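Side-chain contacts in importin subunit beta-1 (Saccharomyces cerevisiae, PDB 5OWU), which imports proteins into the nucleus as the beta subunit of importin, associating with importin alpha, which binds the classical nuclear localization signal of the cargo: residues E638-Y643 with V660-D665; I666-E671 with A710-A715; D708-S711 with D716-P719; A726-A731 with D756-I761; E752-A757 with F780-Q785. All blocks are in the same frame, centred on the assembly; numbering follows the deposited sequence. Where two conformers were deposited one is given.

Contact 1. Residues E638-Y643 with V660-D665; sequences ETFSPY and VGFIAD
Phe640 and Phe662 make this contact alone, as a T-shaped (edge-to-face) pair that bridges the two helices of HEAT 15. The ring centroids are 4.8 Å apart and the planes stand at 62°, with Phe640 presenting its edge and Phe662 its face. The leading atom is Phe640 CE2, which sits 3.4 Å above the Phe662 plane, over the ring centre. From there it meets all six ring carbons at similar range, the nearest being Phe662 CZ at 3.5 Å; Phe640 CD2 follows behind it at 3.7 Å from Phe662 CZ. In both residues CG is anti to the backbone N (chi1 -177° in Phe640, 176° in Phe662), which sends each ring out across the gap toward the other helix. That reach is needed, because the CA atoms of Phe640 and Phe662 are 11.1 Å apart and the backbones themselves never meet.

Tight packing is confined to these two buried rings. Away from them, Glu638 and Thr639 are exposed, though Thr639 still touches Phe603, and the Glu638 side chain is poorly ordered, while the Tyr643 hydroxyl is hydrogen-bonded to Glu607.

Around the pair, helix 615-629 supplies Phe619 and Ile622 against Phe640 and Ser623 against Phe662. Leu644 of helix 637-649 also packs on Phe662, and helix 698-713 lies against Val660, Ile663 and Ala664.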
# COMPACT_ATOMS: atom_id res chain seq x y z
N GLU A 638 33.31 4.28 21.99
CA GLU A 638 33.21 5.33 23.00
C GLU A 638 32.66 6.62 22.40
O GLU A 638 31.73 7.22 22.93
CB GLU A 638 34.58 5.58 23.64
CG GLU A 638 34.50 6.43 24.90
CD GLU A 638 35.81 7.11 25.24
OE1 GLU A 638 36.88 6.61 24.83
OE2 GLU A 638 35.77 8.16 25.93
N THR A 639 33.24 7.05 21.27
CA THR A 639 32.76 8.26 20.61
C THR A 639 31.36 8.09 20.04
O THR A 639 30.58 9.05 20.00
CB THR A 639 33.72 8.67 19.50
OG1 THR A 639 35.02 8.91 20.06
CG2 THR A 639 33.23 9.94 18.79
N PHE A 640 31.01 6.89 19.57
CA PHE A 640 29.71 6.70 18.93
C PHE A 640 28.58 6.57 19.94
O PHE A 640 27.44 6.91 19.62
CB PHE A 640 29.76 5.47 18.02
CG PHE A 640 28.50 5.24 17.25
CD1 PHE A 640 27.97 6.23 16.45
CD2 PHE A 640 27.85 4.02 17.33
CE1 PHE A 640 26.81 6.01 15.74
CE2 PHE A 640 26.69 3.80 16.62
CZ PHE A 640 26.16 4.79 15.83
N SER A 641 28.88 6.11 21.15
CA SER A 641 27.84 5.81 22.13
C SER A 641 26.87 6.96 22.37
O SER A 641 25.65 6.72 22.38
CB SER A 641 28.50 5.38 23.45
OG SER A 641 27.52 5.25 24.47
N PRO A 642 27.32 8.20 22.58
CA PRO A 642 26.34 9.28 22.80
C PRO A 642 25.37 9.43 21.65
O PRO A 642 24.15 9.53 21.87
CB PRO A 642 27.23 10.53 22.98
CG PRO A 642 28.57 9.99 23.36
CD PRO A 642 28.71 8.69 22.66
N TYR A 643 25.87 9.43 20.41
CA TYR A 643 24.99 9.51 19.25
C TYR A 643 24.02 8.34 19.23
O TYR A 643 22.81 8.52 19.04
CB TYR A 643 25.82 9.51 17.96
CG TYR A 643 26.77 10.67 17.83
CD1 TYR A 643 26.30 11.94 17.56
CD2 TYR A 643 28.13 10.48 17.95
CE1 TYR A 643 27.17 13.00 17.43
CE2 TYR A 643 29.01 11.52 17.83
CZ TYR A 643 28.52 12.78 17.57
OH TYR A 643 29.40 13.82 17.44
N VAL A 660 18.44 0.80 16.17
CA VAL A 660 18.18 -0.60 16.50
C VAL A 660 18.87 -1.50 15.49
O VAL A 660 19.38 -2.57 15.84
CB VAL A 660 16.66 -0.88 16.54
CG1 VAL A 660 16.40 -2.38 16.70
CG2 VAL A 660 16.01 -0.13 17.68
N GLY A 661 18.89 -1.09 14.22
CA GLY A 661 19.60 -1.87 13.21
C GLY A 661 21.09 -1.93 13.47
O GLY A 661 21.75 -2.92 13.13
N PHE A 662 21.65 -0.87 14.05
CA PHE A 662 23.04 -0.92 14.50
C PHE A 662 23.21 -2.00 15.56
O PHE A 662 24.15 -2.81 15.50
CB PHE A 662 23.48 0.43 15.05
CG PHE A 662 24.87 0.42 15.62
CD1 PHE A 662 25.97 0.59 14.80
CD2 PHE A 662 25.08 0.24 16.97
CE1 PHE A 662 27.25 0.59 15.31
CE2 PHE A 662 26.36 0.23 17.50
CZ PHE A 662 27.45 0.40 16.67
N ILE A 663 22.32 -2.02 16.55
CA ILE A 663 22.40 -3.07 17.57
C ILE A 663 22.35 -4.45 16.91
O ILE A 663 23.13 -5.35 17.24
CB ILE A 663 21.30 -2.90 18.63
CG1 ILE A 663 21.42 -1.54 19.31
CG2 ILE A 663 21.38 -4.01 19.68
CD1 ILE A 663 20.27 -1.20 20.23
N ALA A 664 21.43 -4.62 15.95
CA ALA A 664 21.34 -5.90 15.23
C ALA A 664 22.67 -6.25 14.58
O ALA A 664 23.12 -7.40 14.66
CB ALA A 664 20.24 -5.84 14.18
N ASP A 665 23.32 -5.28 13.94
CA ASP A 665 24.59 -5.57 13.27
C ASP A 665 25.67 -5.95 14.27
O ASP A 665 26.36 -6.97 14.08
CB ASP A 665 25.03 -4.37 12.43
CG ASP A 665 24.43 -4.39 11.05
OD1 ASP A 665 24.45 -5.48 10.43
OD2 ASP A 665 23.94 -3.34 10.58

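Contact 2. Residues I666-E671 with A710-A715; sequences ISNSLE and ASNIGA
Asn712 reaches across to Ser667 and Asn668, and its amide carries the polar link between helices 655-669 and 698-713. Asn712 was modelled in two conformers, so what follows holds for one of them. Its ND2 donates to Asn668 OD1 at 3.2 Å, and the bond is nearly straight at hydrogen (169°). The acceptor lies close to the Asn712 amide plane, whereas from the other end the donor stands well above the Asn668 carbonyl plane, 49° out of it, and so misses the lone-pair directions. The two amide planes are turned well away from each other.

Beside this bond the Asn712 amide lies against the backbone of Ser667. Ser667 OG is 3.2 Å from Asn712 ND2, but at an angle too poor for a hydrogen bond. The backbone carbonyl of Ser667 also comes very near the amide group, a closeness best treated as doubtful given the alternate conformer.

The next shell holds these groups in place. Ser667 OG, placed between its backbone N and carbonyl carbon (chi1 82°), is hydrogen-bonded to Ala664 O one turn back. Asn712 ND2 also bonds to Asp708 O in its own helix, which probably steadies the amide while it faces Asn668.

Such side-chain links between helices of successive repeats, here HEAT 15 and HEAT 16, are part of how an alpha-solenoid stacks its units.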
# COMPACT_ATOMS: atom_id res chain seq x y z
N ILE A 666 25.85 -5.17 15.34
CA ILE A 666 26.98 -5.46 16.22
C ILE A 666 26.74 -6.75 17.00
O ILE A 666 27.70 -7.44 17.38
CB ILE A 666 27.30 -4.29 17.17
CG1 ILE A 666 26.12 -3.96 18.08
CG2 ILE A 666 27.71 -3.05 16.37
CD1 ILE A 666 26.52 -3.16 19.30
N SER A 667 25.49 -7.10 17.27
CA SER A 667 25.24 -8.38 17.93
C SER A 667 25.80 -9.54 17.11
O SER A 667 26.25 -10.53 17.68
CB SER A 667 23.74 -8.57 18.17
OG SER A 667 23.09 -9.04 17.00
N ASN A 668 25.78 -9.42 15.78
CA ASN A 668 26.33 -10.45 14.91
C ASN A 668 27.83 -10.28 14.68
O ASN A 668 28.57 -11.27 14.66
CB ASN A 668 25.59 -10.45 13.57
CG ASN A 668 24.09 -10.69 13.72
OD1 ASN A 668 23.67 -11.66 14.34
ND2 ASN A 668 23.29 -9.79 13.16
N SER A 669 28.30 -9.04 14.52
CA SER A 669 29.68 -8.79 14.14
C SER A 669 30.66 -8.82 15.31
O SER A 669 31.86 -9.02 15.09
CB SER A 669 29.79 -7.43 13.43
OG SER A 669 29.57 -6.37 14.35
N LEU A 670 30.20 -8.60 16.54
CA LEU A 670 31.11 -8.58 17.68
C LEU A 670 31.32 -9.95 18.30
O LEU A 670 32.25 -10.11 19.11
CB LEU A 670 30.59 -7.61 18.76
CG LEU A 670 30.65 -6.12 18.43
CD1 LEU A 670 30.17 -5.32 19.60
CD2 LEU A 670 32.04 -5.66 18.04
N GLU A 671 30.52 -10.94 17.94
CA GLU A 671 30.64 -12.31 18.47
C GLU A 671 30.74 -12.22 19.99
O GLU A 671 29.92 -11.54 20.61
CB GLU A 671 31.81 -13.00 17.77
CG GLU A 671 31.73 -12.99 16.25
CD GLU A 671 32.68 -13.98 15.60
OE1 GLU A 671 32.73 -15.14 16.05
OE2 GLU A 671 33.38 -13.58 14.65
N ALA A 710 19.35 -12.47 21.79
CA ALA A 710 19.28 -13.82 22.32
C ALA A 710 20.13 -14.77 21.49
O ALA A 710 20.74 -15.70 22.03
CB ALA A 710 17.83 -14.31 22.35
N SER A 711 20.19 -14.56 20.17
CA SER A 711 20.91 -15.53 19.36
C SER A 711 22.39 -15.48 19.68
O SER A 711 23.08 -16.51 19.64
CB SER A 711 20.70 -15.26 17.87
OG SER A 711 21.36 -16.26 17.13
N ASN A 712 22.91 -14.30 19.99
CA ASN A 712 24.34 -14.17 20.17
C ASN A 712 24.79 -14.35 21.63
O ASN A 712 25.91 -14.83 21.85
CB ASN A 712 24.80 -12.83 19.61
CG ASN A 712 24.72 -12.80 18.07
OD1 ASN A 712 25.56 -13.39 17.40
ND2 ASN A 712 23.71 -12.12 17.52
N ILE A 713 23.96 -14.02 22.62
CA ILE A 713 24.39 -14.15 24.02
C ILE A 713 23.92 -15.45 24.66
O ILE A 713 24.29 -15.74 25.81
CB ILE A 713 23.94 -12.94 24.88
CG1 ILE A 713 22.42 -12.95 25.15
CG2 ILE A 713 24.36 -11.63 24.22
CD1 ILE A 713 21.99 -11.88 26.18
N GLY A 714 23.13 -16.24 23.95
CA GLY A 714 22.79 -17.58 24.41
C GLY A 714 22.17 -17.57 25.79
O GLY A 714 21.22 -16.83 26.08
N ALA A 715 22.72 -18.41 26.67
CA ALA A 715 22.19 -18.59 28.02
C ALA A 715 22.19 -17.29 28.82
O ALA A 715 21.36 -17.14 29.74
CB ALA A 715 22.99 -19.66 28.76

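Contact 3. Residues D708-S711 with D716-P719; sequences DIAS and DFIP
Ala710 and Phe717 form a CH-pi contact of almost ideal geometry. Ala710 CB lies 3.5 Å from the ring centroid and only 6° off the ring normal, so the methyl stands squarely over the middle of one face. Its distances to the ring carbons confirm the centring: they run from 3.6 Å at Phe717 CG to 3.9 Å at Phe717 CZ, with the other four between. Phe717 CG is anti to the backbone N (chi1 -163°), a rotation that carries the ring back over the helix the chain has just left. The approach is close enough for the backbone to join in, Ala710 CA coming to 3.7 Å from Phe717 CD1.

Ordinary apolar packing adds a smaller share. Ile709 CG2 touches Phe717 CD1 at 4.2 Å, meeting the ring obliquely, while the rest of the isoleucine leads off toward Met682 and Leu685 of helix 675-689. Ile761 of helix 741-764 packs on both Ala710 and Phe717.

Polar bonding belongs to the surroundings: Asp716, next to the aromatic residue, makes a salt bridge to Arg675.

With the CA atoms of Ala710 and Phe717 just 5.6 Å apart, the short turn between helices 698-713 and 718-732 is folded back on itself. The hold between its two arms is wholly apolar, resting on shape and burial, and the small methyl probably allows the ring to lie so close to the helix.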
# COMPACT_ATOMS: atom_id res chain seq x y z
N ASP A 708 17.98 -11.20 17.70
CA ASP A 708 19.41 -11.06 17.45
C ASP A 708 20.18 -11.20 18.75
O ASP A 708 21.14 -11.97 18.85
CB ASP A 708 19.70 -9.72 16.79
CG ASP A 708 19.04 -9.58 15.44
OD1 ASP A 708 19.05 -10.56 14.69
OD2 ASP A 708 18.50 -8.50 15.16
N ILE A 709 19.73 -10.49 19.79
CA ILE A 709 20.50 -10.47 21.03
C ILE A 709 20.52 -11.87 21.63
O ILE A 709 21.59 -12.43 21.92
CB ILE A 709 19.93 -9.42 22.00
CG1 ILE A 709 20.16 -8.02 21.40
CG2 ILE A 709 20.56 -9.57 23.39
CD1 ILE A 709 19.62 -6.87 22.23
N ALA A 710 19.35 -12.47 21.79
CA ALA A 710 19.28 -13.82 22.32
C ALA A 710 20.13 -14.77 21.49
O ALA A 710 20.74 -15.70 22.03
CB ALA A 710 17.83 -14.31 22.35
N SER A 711 20.19 -14.56 20.17
CA SER A 711 20.91 -15.53 19.36
C SER A 711 22.39 -15.48 19.68
O SER A 711 23.08 -16.51 19.64
CB SER A 711 20.70 -15.26 17.87
OG SER A 711 21.36 -16.26 17.13
N ASP A 716 23.08 -16.34 28.50
CA ASP A 716 23.05 -15.05 29.20
C ASP A 716 21.69 -14.37 29.08
O ASP A 716 21.39 -13.44 29.84
CB ASP A 716 24.14 -14.14 28.63
CG ASP A 716 25.53 -14.49 29.12
OD1 ASP A 716 25.71 -15.50 29.83
OD2 ASP A 716 26.47 -13.74 28.79
N PHE A 717 20.87 -14.79 28.11
CA PHE A 717 19.56 -14.19 27.87
C PHE A 717 18.51 -14.65 28.87
O PHE A 717 17.46 -14.01 28.97
CB PHE A 717 19.11 -14.55 26.46
CG PHE A 717 17.99 -13.68 25.93
CD1 PHE A 717 18.24 -12.38 25.51
CD2 PHE A 717 16.69 -14.17 25.84
CE1 PHE A 717 17.22 -11.59 25.00
CE2 PHE A 717 15.67 -13.37 25.34
CZ PHE A 717 15.94 -12.08 24.93
N ILE A 718 18.76 -15.73 29.60
CA ILE A 718 17.69 -16.35 30.39
C ILE A 718 17.06 -15.37 31.38
O ILE A 718 15.82 -15.39 31.53
CB ILE A 718 18.19 -17.64 31.05
CG1 ILE A 718 18.41 -18.70 29.96
CG2 ILE A 718 17.22 -18.13 32.11
CD1 ILE A 718 19.22 -19.91 30.40
N PRO A 719 17.79 -14.51 32.07
CA PRO A 719 17.12 -13.59 33.01
C PRO A 719 16.15 -12.63 32.35
O PRO A 719 15.23 -12.16 33.03
CB PRO A 719 18.29 -12.85 33.68
CG PRO A 719 19.43 -13.81 33.57
CD PRO A 719 19.25 -14.47 32.23

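Contact 4. Residues A726-A731 with D756-I761; sequences ALCVAA and DAYVGI
Cys728 meets Tyr758 and Ala757 between the two helices of HEAT 17, a helical hairpin whose arms run roughly antiparallel: the axes of the short segments make 149° between their directions and come within 11.2 Å of each other. The tyrosine spans most of that gap. Its CG is anti to the carbonyl carbon (chi1 -71°), and from there the ring extends across to put its hydroxyl end beside the opposing backbone turn.

Cys728 approaches the ring obliquely. Its CB does most of the touching, 3.4 Å from Tyr758 OH and 3.6 Å from Tyr758 CE1. The sulfur is set further back along the ring: Cys728 SG is 4.8 Å from the Tyr758 centroid and 45° off the ring normal, which is a Cys sulfur-aromatic contact of tilted geometry. Val729 stands beside the hydroxyl, its CG2 reaching Tyr758 OH at 4.4 Å, a marginal contact.

The hydroxyl itself is hydrogen-bonded to Gln732, on the same helix as Cys728, so the polar end of this buried side chain is satisfied across the hairpin. Met725 packs on the ring as well, and Thr778 and Ile779 of helix 776-788 bring the following repeat against it. Replacing Tyr758 by an alanine would probably open a gap beside Cys728 CB and leave Gln732 OE1 without its hydroxyl mate.

The sulfur has a second apolar neighbour, one residue earlier in the partner helix: Cys728 SG lies 3.7 Å from Ala757 CB.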
# COMPACT_ATOMS: atom_id res chain seq x y z
N ALA A 726 6.74 -12.19 27.46
CA ALA A 726 5.50 -11.46 27.70
C ALA A 726 5.24 -10.52 26.53
O ALA A 726 4.18 -10.58 25.89
CB ALA A 726 5.59 -10.68 29.01
N LEU A 727 6.25 -9.72 26.17
CA LEU A 727 6.10 -8.80 25.06
C LEU A 727 5.66 -9.54 23.81
O LEU A 727 4.67 -9.17 23.16
CB LEU A 727 7.41 -8.05 24.82
CG LEU A 727 7.80 -7.03 25.89
CD1 LEU A 727 9.18 -6.47 25.59
CD2 LEU A 727 6.77 -5.91 26.00
N CYS A 728 6.35 -10.64 23.49
CA CYS A 728 6.02 -11.35 22.27
C CYS A 728 4.57 -11.80 22.30
O CYS A 728 3.81 -11.56 21.36
CB CYS A 728 6.97 -12.53 22.06
SG CYS A 728 8.65 -12.02 21.60
N VAL A 729 4.14 -12.38 23.43
CA VAL A 729 2.75 -12.81 23.54
C VAL A 729 1.83 -11.63 23.29
O VAL A 729 0.94 -11.68 22.42
CB VAL A 729 2.48 -13.46 24.91
CG1 VAL A 729 0.98 -13.57 25.19
CG2 VAL A 729 3.09 -14.84 24.94
N ALA A 730 2.07 -10.53 24.00
CA ALA A 730 1.19 -9.38 23.85
C ALA A 730 1.12 -8.97 22.39
O ALA A 730 0.05 -8.64 21.87
CB ALA A 730 1.66 -8.22 24.73
N ALA A 731 2.26 -9.04 21.70
CA ALA A 731 2.31 -8.60 20.31
C ALA A 731 1.56 -9.57 19.40
O ALA A 731 0.87 -9.14 18.47
CB ALA A 731 3.75 -8.45 19.85
N ASP A 756 10.95 -13.45 14.13
CA ASP A 756 12.38 -13.20 14.34
C ASP A 756 12.77 -13.47 15.79
O ASP A 756 13.77 -14.16 16.07
CB ASP A 756 12.74 -11.75 13.98
CG ASP A 756 12.74 -11.48 12.49
OD1 ASP A 756 12.83 -12.43 11.70
OD2 ASP A 756 12.67 -10.29 12.12
N ALA A 757 12.01 -12.91 16.72
CA ALA A 757 12.33 -13.05 18.14
C ALA A 757 12.41 -14.52 18.53
O ALA A 757 13.37 -14.95 19.18
CB ALA A 757 11.30 -12.32 18.99
N TYR A 758 11.40 -15.31 18.14
CA TYR A 758 11.36 -16.71 18.55
C TYR A 758 12.48 -17.51 17.90
O TYR A 758 13.04 -18.42 18.52
CB TYR A 758 10.00 -17.33 18.20
CG TYR A 758 8.83 -16.86 19.06
CD1 TYR A 758 9.04 -16.32 20.33
CD2 TYR A 758 7.53 -16.95 18.59
CE1 TYR A 758 7.98 -15.89 21.10
CE2 TYR A 758 6.46 -16.51 19.36
CZ TYR A 758 6.69 -15.99 20.61
OH TYR A 758 5.64 -15.55 21.38
N VAL A 759 12.81 -17.20 16.64
CA VAL A 759 13.93 -17.89 15.99
C VAL A 759 15.21 -17.64 16.76
O VAL A 759 15.97 -18.57 17.08
CB VAL A 759 14.05 -17.43 14.53
CG1 VAL A 759 15.37 -17.89 13.90
CG2 VAL A 759 12.90 -17.96 13.72
N GLY A 760 15.49 -16.37 17.08
CA GLY A 760 16.70 -16.05 17.80
C GLY A 760 16.74 -16.67 19.18
O GLY A 760 17.79 -17.13 19.64
N ILE A 761 15.60 -16.71 19.86
CA ILE A 761 15.54 -17.25 21.22
C ILE A 761 15.77 -18.75 21.20
O ILE A 761 16.55 -19.29 21.99
CB ILE A 761 14.20 -16.88 21.88
CG1 ILE A 761 14.23 -15.41 22.30
CG2 ILE A 761 13.91 -17.76 23.08
CD1 ILE A 761 12.87 -14.85 22.69

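Contact 5. Residues E752-A757 with F780-Q785; sequences EAVLDA and FQFIAQ
Leu755 and Phe782 mark the closest backbone approach of two helical segments, their CA atoms 8.0 Å apart. Each segment keeps regular i to i-4 bonding, as in Asp756 N to Glu752 O and Ala784 N to Phe780 O.

Phe782 does the reaching. Its CG is anti to the backbone N (chi1 174°), which points the ring into the notch between Val754 and Leu755. Val754 CG1 lies over one face, 3.6 Å above the plane but offset toward the rim, where it is 3.7 Å from Phe782 CD1. Leu755 serves the far end of the ring, with its CB 3.6 Å from Phe782 CE2 and its backbone N as near to Phe782 CZ; the leucine side chain runs roughly perpendicular to that of the phenylalanine. An alanine in place of Phe782 would probably open a gap between the helices and leave Val754 CG1 and Leu755 CB without their aromatic partner.

Leu755 also packs on helix 796-812, and Val754 on Leu703 of helix 698-713. This is repeat-to-repeat stacking of an alpha-solenoid, with Phe782 as the inserted aromatic of this part of the HEAT 17 to HEAT 18 interface.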
# COMPACT_ATOMS: atom_id res chain seq x y z
N GLU A 752 5.77 -10.79 11.91
CA GLU A 752 7.07 -11.16 11.35
C GLU A 752 8.19 -10.91 12.35
O GLU A 752 9.12 -11.72 12.47
CB GLU A 752 7.32 -10.39 10.05
CG GLU A 752 6.45 -10.85 8.89
CD GLU A 752 6.60 -10.00 7.65
OE1 GLU A 752 7.04 -8.84 7.76
OE2 GLU A 752 6.25 -10.49 6.55
N ALA A 753 8.11 -9.80 13.09
CA ALA A 753 9.12 -9.51 14.11
C ALA A 753 9.05 -10.52 15.25
O ALA A 753 10.08 -10.91 15.81
CB ALA A 753 8.94 -8.10 14.66
N VAL A 754 7.84 -10.94 15.63
CA VAL A 754 7.72 -11.97 16.66
C VAL A 754 8.40 -13.25 16.18
O VAL A 754 9.13 -13.91 16.94
CB VAL A 754 6.25 -12.20 17.04
CG1 VAL A 754 6.08 -13.43 17.94
CG2 VAL A 754 5.70 -10.96 17.75
N LEU A 755 8.21 -13.60 14.91
CA LEU A 755 8.89 -14.77 14.36
C LEU A 755 10.41 -14.63 14.47
O LEU A 755 11.09 -15.58 14.87
CB LEU A 755 8.48 -14.98 12.90
CG LEU A 755 9.12 -16.17 12.17
CD1 LEU A 755 8.94 -17.47 12.93
CD2 LEU A 755 8.53 -16.28 10.76
N ASP A 756 10.95 -13.45 14.13
CA ASP A 756 12.38 -13.20 14.34
C ASP A 756 12.77 -13.47 15.79
O ASP A 756 13.77 -14.16 16.07
CB ASP A 756 12.74 -11.75 13.98
CG ASP A 756 12.74 -11.48 12.49
OD1 ASP A 756 12.83 -12.43 11.70
OD2 ASP A 756 12.67 -10.29 12.12
N ALA A 757 12.01 -12.91 16.72
CA ALA A 757 12.33 -13.05 18.14
C ALA A 757 12.41 -14.52 18.53
O ALA A 757 13.37 -14.95 19.18
CB ALA A 757 11.30 -12.32 18.99
N PHE A 780 3.88 -22.23 19.63
CA PHE A 780 3.05 -22.97 18.70
C PHE A 780 1.78 -22.21 18.35
O PHE A 780 1.32 -22.30 17.21
CB PHE A 780 2.73 -24.35 19.27
CG PHE A 780 3.64 -25.43 18.76
CD1 PHE A 780 3.31 -26.12 17.61
CD2 PHE A 780 4.83 -25.72 19.40
CE1 PHE A 780 4.14 -27.10 17.12
CE2 PHE A 780 5.66 -26.70 18.92
CZ PHE A 780 5.32 -27.39 17.77
N GLN A 781 1.22 -21.45 19.29
CA GLN A 781 0.10 -20.58 18.95
C GLN A 781 0.50 -19.58 17.87
O GLN A 781 -0.23 -19.37 16.89
CB GLN A 781 -0.40 -19.84 20.20
CG GLN A 781 -1.01 -20.73 21.27
CD GLN A 781 -1.28 -19.99 22.57
OE1 GLN A 781 -1.37 -18.76 22.58
NE2 GLN A 781 -1.39 -20.73 23.67
N PHE A 782 1.68 -18.96 18.03
CA PHE A 782 2.14 -18.06 16.98
C PHE A 782 2.26 -18.80 15.65
O PHE A 782 1.81 -18.30 14.60
CB PHE A 782 3.48 -17.43 17.35
CG PHE A 782 4.06 -16.62 16.24
CD1 PHE A 782 3.61 -15.34 15.99
CD2 PHE A 782 5.03 -17.16 15.40
CE1 PHE A 782 4.12 -14.59 14.95
CE2 PHE A 782 5.55 -16.42 14.36
CZ PHE A 782 5.09 -15.13 14.14
N ILE A 783 2.88 -19.98 15.66
CA ILE A 783 3.09 -20.71 14.42
C ILE A 783 1.75 -21.00 13.75
O ILE A 783 1.61 -20.89 12.53
CB ILE A 783 3.90 -22.00 14.68
CG1 ILE A 783 5.29 -21.63 15.23
CG2 ILE A 783 4.03 -22.81 13.40
CD1 ILE A 783 6.20 -22.81 15.55
N ALA A 784 0.74 -21.36 14.55
CA ALA A 784 -0.60 -21.54 14.01
C ALA A 784 -1.08 -20.28 13.31
O ALA A 784 -1.67 -20.34 12.23
CB ALA A 784 -1.57 -21.95 15.12
N GLN A 785 -0.83 -19.11 13.92
CA GLN A 785 -1.16 -17.87 13.23
C GLN A 785 -0.47 -17.80 11.88
O GLN A 785 -1.06 -17.35 10.89
CB GLN A 785 -0.78 -16.66 14.08
CG GLN A 785 -1.49 -16.58 15.40
CD GLN A 785 -1.25 -15.26 16.09
OE1 GLN A 785 -1.42 -14.20 15.49
NE2 GLN A 785 -0.83 -15.32 17.35

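Overall arrangement
The five contacts follow the chain from HEAT 15 to HEAT 18 on one stretch of the solenoid. Contacts 1 and 4 lie within single repeats, 15 and 17, while contacts 2, 3 and 5 join successive repeats. Helix 655-669 is common to contacts 1 and 2 (centres 15 Å apart), helix 698-713 to 2 and 3 (8 Å), helix 718-732 to 3 and 4 (12 Å) and helix 741-764 to 4 and 5 (7 Å). Contacts 1 and 5, at the ends, have centres about 27 Å apart and do not touch. These shared helices are consistent with the continuous superhelical stack of HEAT repeats seen in the importin beta family.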